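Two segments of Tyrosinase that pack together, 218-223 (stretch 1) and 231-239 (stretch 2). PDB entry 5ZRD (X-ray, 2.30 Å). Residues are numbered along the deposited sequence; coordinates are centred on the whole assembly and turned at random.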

# COMPACT_ATOMS: atom_id res chain seq x y z
N ALA A 218 -25.82 -33.23 -24.50
CA ALA A 218 -26.51 -33.39 -23.22
C ALA A 218 -26.83 -32.02 -22.63
O ALA A 218 -27.89 -31.81 -22.12
CB ALA A 218 -25.67 -34.19 -22.25
N TRP A 219 -25.86 -31.13 -22.63
CA TRP A 219 -26.08 -29.76 -22.19
C TRP A 219 -27.22 -29.12 -23.00
O TRP A 219 -28.11 -28.49 -22.42
CB TRP A 219 -24.81 -28.94 -22.35
CG TRP A 219 -23.89 -28.94 -21.16
CD1 TRP A 219 -22.84 -29.79 -20.93
CD2 TRP A 219 -23.87 -27.99 -20.09
NE1 TRP A 219 -22.18 -29.43 -19.79
CE2 TRP A 219 -22.79 -28.34 -19.25
CE3 TRP A 219 -24.67 -26.91 -19.74
CZ2 TRP A 219 -22.48 -27.62 -18.11
CZ3 TRP A 219 -24.37 -26.20 -18.59
CH2 TRP A 219 -23.29 -26.56 -17.79
N LEU A 220 -27.19 -29.28 -24.32
CA LEU A 220 -28.25 -28.71 -25.17
C LEU A 220 -29.61 -29.35 -24.88
O LEU A 220 -30.63 -28.66 -24.77
CB LEU A 220 -27.86 -28.88 -26.64
CG LEU A 220 -26.76 -27.93 -27.10
CD1 LEU A 220 -26.18 -28.43 -28.40
CD2 LEU A 220 -27.30 -26.52 -27.27
N LYS A 221 -29.62 -30.67 -24.74
CA LYS A 221 -30.83 -31.37 -24.40
C LYS A 221 -31.35 -30.97 -23.02
O LYS A 221 -32.51 -30.65 -22.91
CB LYS A 221 -30.63 -32.89 -24.40
CG LYS A 221 -31.93 -33.66 -24.41
CD LYS A 221 -31.76 -35.17 -24.55
CE LYS A 221 -33.09 -35.90 -24.60
NZ LYS A 221 -33.02 -37.23 -23.93
N GLY A 222 -30.51 -30.96 -21.98
CA GLY A 222 -31.00 -30.85 -20.58
C GLY A 222 -31.22 -32.22 -19.93
O GLY A 222 -31.81 -32.35 -18.84
N ASP A 223 -30.71 -33.26 -20.59
CA ASP A 223 -30.78 -34.63 -20.10
C ASP A 223 -29.76 -35.44 -20.93
O ASP A 223 -29.18 -34.83 -21.84
CB ASP A 223 -32.22 -35.17 -20.25
CG ASP A 223 -32.61 -36.07 -19.12
OD1 ASP A 223 -31.71 -36.80 -18.63
OD2 ASP A 223 -33.82 -36.04 -18.76
N ASP A 231 -35.07 -34.09 -29.13
CA ASP A 231 -36.00 -33.75 -28.03
C ASP A 231 -35.42 -32.86 -26.93
O ASP A 231 -35.13 -33.34 -25.86
CB ASP A 231 -36.60 -35.02 -27.38
CG ASP A 231 -37.51 -35.80 -28.33
OD1 ASP A 231 -37.80 -35.31 -29.45
OD2 ASP A 231 -37.93 -36.92 -27.93
N PRO A 232 -35.23 -31.57 -27.20
CA PRO A 232 -34.74 -30.71 -26.11
C PRO A 232 -35.81 -30.54 -25.02
O PRO A 232 -36.94 -30.19 -25.34
CB PRO A 232 -34.35 -29.38 -26.79
CG PRO A 232 -34.98 -29.42 -28.16
CD PRO A 232 -35.14 -30.88 -28.50
N THR A 233 -35.45 -30.83 -23.77
CA THR A 233 -36.25 -30.49 -22.59
C THR A 233 -36.23 -28.96 -22.37
O THR A 233 -35.55 -28.20 -23.10
CB THR A 233 -35.77 -31.21 -21.33
OG1 THR A 233 -34.65 -30.52 -20.76
CG2 THR A 233 -35.41 -32.67 -21.58
N ARG A 234 -36.97 -28.54 -21.35
CA ARG A 234 -37.13 -27.13 -20.97
C ARG A 234 -35.94 -26.68 -20.11
O ARG A 234 -35.88 -25.52 -19.78
CB ARG A 234 -38.46 -26.89 -20.21
CG ARG A 234 -38.50 -27.50 -18.81
CD ARG A 234 -39.71 -27.19 -17.92
NE ARG A 234 -40.89 -27.97 -18.29
CZ ARG A 234 -41.72 -27.64 -19.28
NH1 ARG A 234 -42.61 -28.53 -19.69
NH2 ARG A 234 -41.66 -26.43 -19.83
N ASN A 235 -35.03 -27.58 -19.74
CA ASN A 235 -33.92 -27.22 -18.85
C ASN A 235 -32.58 -27.02 -19.57
O ASN A 235 -31.62 -26.59 -18.91
CB ASN A 235 -33.57 -28.36 -17.91
CG ASN A 235 -34.79 -28.81 -17.17
OD1 ASN A 235 -35.19 -29.96 -17.32
ND2 ASN A 235 -35.43 -27.86 -16.48
N GLY A 236 -32.47 -27.45 -20.82
CA GLY A 236 -31.19 -27.49 -21.50
C GLY A 236 -30.76 -26.12 -22.05
O GLY A 236 -31.44 -25.13 -21.86
N VAL A 237 -29.61 -26.09 -22.71
CA VAL A 237 -29.11 -24.86 -23.27
C VAL A 237 -30.00 -24.43 -24.43
O VAL A 237 -30.13 -23.24 -24.67
CB VAL A 237 -27.64 -24.98 -23.73
CG1 VAL A 237 -27.15 -23.64 -24.29
CG2 VAL A 237 -26.77 -25.46 -22.58
N TYR A 238 -30.62 -25.38 -25.12
CA TYR A 238 -31.50 -25.02 -26.21
C TYR A 238 -32.65 -24.14 -25.71
O TYR A 238 -32.90 -22.99 -26.23
CB TYR A 238 -32.01 -26.28 -26.91
CG TYR A 238 -32.99 -26.02 -28.02
CD1 TYR A 238 -34.35 -25.85 -27.77
CD2 TYR A 238 -32.57 -25.94 -29.34
CE1 TYR A 238 -35.25 -25.62 -28.81
CE2 TYR A 238 -33.45 -25.70 -30.38
CZ TYR A 238 -34.80 -25.55 -30.12
OH TYR A 238 -35.66 -25.32 -31.15
N ALA A 239 -33.35 -24.67 -24.70
CA ALA A 239 -34.42 -23.91 -24.03
C ALA A 239 -33.90 -22.56 -23.51
O ALA A 239 -34.64 -21.59 -23.55
CB ALA A 239 -34.97 -24.71 -22.87
O HOH W 1 -33.08 -27.63 -23.96

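What does the start of stretch 2 lay against the helix of stretch 1? Asp231 contributes its backbone, whose O lies 3.5 Å from CE of Lys221, the lysine chain running extended past it. Pro232 then lies beside the same residue, its CA 4.3 Å from the CA of Lys221.

How does Thr233 fasten the loop to the helix end? The last carbonyls of a helix lack partners further along their own helix, and here stretch 2 supplies them. Lys221 O accepts twice from Thr233: from OG1 at 3.0 Å and, weakly and at a bent angle, from N at 3.1 Å. The same OG1 accepts from Asn235 N at 3.1 Å, so one hydroxyl donates to the helix end and accepts from its own loop. Arg234 points away and does not touch stretch 1.

Why do two glycines meet next? The CA atoms of Gly222 and Gly236 lie 3.5 Å apart, an approach that leaves no space for side chains. A CB on Gly222 would clash with Thr233 OG1 and Gly236 N, and at these backbone angles it would also jam against the carbonyl O of Lys221, which by itself calls for glycine; a CB on Gly236 would run into Leu220 O and Gly222 N. Bare, Gly236 CA instead makes a CA-H...O contact with Leu220 O at 3.5 Å.

What happens as stretch 2 turns into its own helix? Its first free amides meet the free carbonyls of stretch 1: Val237 N donates to Trp219 O at 2.8 Å, nearly straight, and Tyr238 N donates weakly to Leu220 O at 3.3 Å. Val237 also points toward stretch 1, with CG2 3.8 Å from CE3 at the edge of the Trp219 ring and CB 3.9 Å from Leu220 CD2, a buried apolar cluster. A water accepts from Ala239 N at 3.1 Å and lies within donating reach of Leu220 O at 2.8 Å and Thr233 O at 2.7 Å, linking the two stretches.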